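Putative cell surface protein (Streptococcus pyogenes, PDB 4OFQ) is a surface adhesin of the antigen I/II family, AspA, whose C-terminal domain probably helps present the adhesive parts of the protein away from the streptococcal cell wall. Local coordinates at residues L234-V240 / Y328-G334. Residue numbers count along the deposited sequence, not the author numbering.
Sequences LTEYKFV and YTLYVNG
Strands 237-240 and 329-332 run antiparallel, their axes approaching to 4.7 Å at 164°. Lys238 pairs with Tyr331 (N to O 3.0 Å, O to N 2.8 Å) and Val240 with Thr329 (N to O 2.8 Å, O to N 2.9 Å); Tyr237-Val332 and Phe239-Leu330 are non-hydrogen-bonded pairs. On the buried face Leu330 (chi1 t, chi2 p) is the central bump: its CD1 sits over the Phe239 ring, 3.8 Å from the centroid (CH-pi), and 4.0 Å from Tyr237 CE1, filling the hollow between the two rings. Val332 CG2 lies 4.2 Å from Tyr237 CD2, and Tyr328 lies nearly parallel to Phe239 but slid aside (centroids 5.5 Å); Leu221 of strand 216-222 packs on both. On the other face the Tyr331 ring lies against Val240 and Lys238, Tyr331 CE1 3.7 Å from Val240 CG2 and Tyr331 CD1 4.3 Å from Lys238 CE. Beyond Val332 the chain turns through positive phi at Asn333 and Gly334. Asn333 N donates to Glu236 O (2.9 Å), Asn333 OD1 accepts from Thr235 N (2.7 Å) and Glu236 N (3.1 Å), and Gly334 N reaches Glu236 OE1 (2.7 Å). One face inward on a second sheet, one outward: the layering of an antigen I/II beta sandwich.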
loop_
_atom_site.group_PDB
_atom_site.type_symbol
_atom_site.label_atom_id
_atom_site.label_comp_id
_atom_site.label_asym_id
_atom_site.label_seq_id
_atom_site.Cartn_x
_atom_site.Cartn_y
_atom_site.Cartn_z
ATOM N N LEU A 234 -4.377 -11.693 -1.530
ATOM C CA LEU A 234 -5.398 -11.509 -0.499
ATOM C C LEU A 234 -5.188 -12.404 0.727
ATOM O O LEU A 234 -5.032 -13.611 0.589
ATOM C CB LEU A 234 -6.784 -11.753 -1.091
ATOM C CG LEU A 234 -7.246 -10.682 -2.084
ATOM C CD1 LEU A 234 -8.547 -11.078 -2.796
ATOM C CD2 LEU A 234 -7.402 -9.351 -1.355
ATOM N N THR A 235 -5.178 -11.813 1.925
ATOM C CA THR A 235 -5.065 -12.606 3.156
ATOM C C THR A 235 -6.262 -12.435 4.106
ATOM O O THR A 235 -6.470 -13.246 5.017
ATOM C CB THR A 235 -3.742 -12.347 3.904
ATOM O OG1 THR A 235 -3.584 -10.948 4.153
ATOM C CG2 THR A 235 -2.564 -12.835 3.082
ATOM N N GLU A 236 -7.040 -11.380 3.893
ATOM C CA GLU A 236 -8.234 -11.126 4.713
ATOM C C GLU A 236 -9.294 -10.376 3.916
ATOM O O GLU A 236 -8.972 -9.438 3.185
ATOM C CB GLU A 236 -7.874 -10.303 5.946
ATOM C CG GLU A 236 -9.089 -9.877 6.795
ATOM C CD GLU A 236 -8.705 -9.046 8.002
ATOM O OE1 GLU A 236 -7.957 -8.057 7.839
ATOM O OE2 GLU A 236 -9.149 -9.387 9.123
ATOM N N TYR A 237 -10.550 -10.793 4.077
ATOM C CA TYR A 237 -11.711 -10.126 3.475
ATOM C C TYR A 237 -12.869 -10.546 4.378
ATOM O O TYR A 237 -13.430 -11.645 4.250
ATOM C CB TYR A 237 -11.938 -10.582 2.028
ATOM C CG TYR A 237 -12.873 -9.703 1.188
ATOM C CD1 TYR A 237 -14.269 -9.840 1.261
ATOM C CD2 TYR A 237 -12.360 -8.776 0.296
ATOM C CE1 TYR A 237 -15.128 -9.041 0.477
ATOM C CE2 TYR A 237 -13.200 -7.975 -0.486
ATOM C CZ TYR A 237 -14.578 -8.110 -0.395
ATOM O OH TYR A 237 -15.379 -7.316 -1.202
ATOM N N LYS A 238 -13.188 -9.677 5.326
ATOM C CA LYS A 238 -14.091 -10.016 6.421
ATOM C C LYS A 238 -15.093 -8.899 6.666
ATOM O O LYS A 238 -14.711 -7.728 6.765
ATOM C CB LYS A 238 -13.268 -10.264 7.691
ATOM C CG LYS A 238 -14.103 -10.612 8.924
ATOM C CD LYS A 238 -13.222 -11.075 10.074
ATOM C CE LYS A 238 -12.441 -9.938 10.691
ATOM N NZ LYS A 238 -11.746 -10.412 11.937
ATOM N N PHE A 239 -16.371 -9.268 6.767
ATOM C CA PHE A 239 -17.429 -8.318 7.076
ATOM C C PHE A 239 -17.666 -8.373 8.576
ATOM O O PHE A 239 -17.818 -9.459 9.141
ATOM C CB PHE A 239 -18.737 -8.719 6.387
ATOM C CG PHE A 239 -18.673 -8.775 4.885
ATOM C CD1 PHE A 239 -18.084 -9.852 4.239
ATOM C CD2 PHE A 239 -19.272 -7.785 4.113
ATOM C CE1 PHE A 239 -18.052 -9.929 2.855
ATOM C CE2 PHE A 239 -19.251 -7.859 2.731
ATOM C CZ PHE A 239 -18.632 -8.941 2.097
ATOM N N VAL A 240 -17.723 -7.208 9.221
ATOM C CA VAL A 240 -18.066 -7.138 10.637
ATOM C C VAL A 240 -19.251 -6.179 10.850
ATOM O O VAL A 240 -19.246 -5.038 10.376
ATOM C CB VAL A 240 -16.865 -6.691 11.487
ATOM C CG1 VAL A 240 -17.246 -6.670 12.951
ATOM C CG2 VAL A 240 -15.686 -7.629 11.267
ATOM N N TYR A 328 -21.502 -1.204 8.841
ATOM C CA TYR A 328 -20.615 -2.358 8.881
ATOM C C TYR A 328 -19.212 -1.945 8.521
ATOM O O TYR A 328 -19.000 -0.863 7.973
ATOM C CB TYR A 328 -21.137 -3.490 7.985
ATOM C CG TYR A 328 -20.481 -3.625 6.632
ATOM C CD1 TYR A 328 -20.909 -2.868 5.537
ATOM C CD2 TYR A 328 -19.443 -4.539 6.440
ATOM C CE1 TYR A 328 -20.295 -3.016 4.283
ATOM C CE2 TYR A 328 -18.832 -4.683 5.221
ATOM C CZ TYR A 328 -19.250 -3.934 4.143
ATOM O OH TYR A 328 -18.615 -4.107 2.914
ATOM N N THR A 329 -18.253 -2.801 8.856
ATOM C CA THR A 329 -16.865 -2.530 8.545
ATOM C C THR A 329 -16.320 -3.727 7.802
ATOM O O THR A 329 -16.483 -4.866 8.244
ATOM C CB THR A 329 -16.022 -2.301 9.818
ATOM O OG1 THR A 329 -16.469 -1.116 10.488
ATOM C CG2 THR A 329 -14.554 -2.113 9.441
ATOM N N LEU A 330 -15.691 -3.471 6.660
ATOM C CA LEU A 330 -15.033 -4.523 5.908
ATOM C C LEU A 330 -13.546 -4.434 6.234
ATOM O O LEU A 330 -12.990 -3.344 6.326
ATOM C CB LEU A 330 -15.248 -4.306 4.406
ATOM C CG LEU A 330 -14.693 -5.397 3.498
ATOM C CD1 LEU A 330 -15.487 -6.711 3.678
ATOM C CD2 LEU A 330 -14.675 -4.936 2.029
ATOM N N TYR A 331 -12.910 -5.577 6.429
ATOM C CA TYR A 331 -11.465 -5.610 6.641
ATOM C C TYR A 331 -10.861 -6.270 5.419
ATOM O O TYR A 331 -11.150 -7.423 5.141
ATOM C CB TYR A 331 -11.123 -6.393 7.908
ATOM C CG TYR A 331 -11.493 -5.643 9.169
ATOM C CD1 TYR A 331 -12.770 -5.737 9.702
ATOM C CD2 TYR A 331 -10.570 -4.818 9.813
ATOM C CE1 TYR A 331 -13.123 -5.043 10.851
ATOM C CE2 TYR A 331 -10.914 -4.123 10.951
ATOM C CZ TYR A 331 -12.188 -4.242 11.469
ATOM O OH TYR A 331 -12.541 -3.547 12.599
ATOM N N VAL A 332 -10.068 -5.521 4.655
ATOM C CA VAL A 332 -9.384 -6.094 3.497
ATOM C C VAL A 332 -7.892 -6.041 3.769
ATOM O O VAL A 332 -7.327 -4.948 3.843
ATOM C CB VAL A 332 -9.657 -5.275 2.218
ATOM C CG1 VAL A 332 -8.961 -5.922 1.017
ATOM C CG2 VAL A 332 -11.150 -5.166 1.973
ATOM N N ASN A 333 -7.257 -7.207 3.923
ATOM C CA ASN A 333 -5.844 -7.257 4.290
ATOM C C ASN A 333 -5.512 -6.310 5.454
ATOM O O ASN A 333 -4.564 -5.540 5.401
ATOM C CB ASN A 333 -4.936 -6.997 3.070
ATOM C CG ASN A 333 -4.879 -8.190 2.113
ATOM O OD1 ASN A 333 -5.645 -9.136 2.242
ATOM N ND2 ASN A 333 -3.957 -8.146 1.160
ATOM N N GLY A 334 -6.334 -6.354 6.496
ATOM C CA GLY A 334 -6.081 -5.559 7.679
ATOM C C GLY A 334 -6.528 -4.105 7.625
ATOM O O GLY A 334 -6.439 -3.408 8.640
#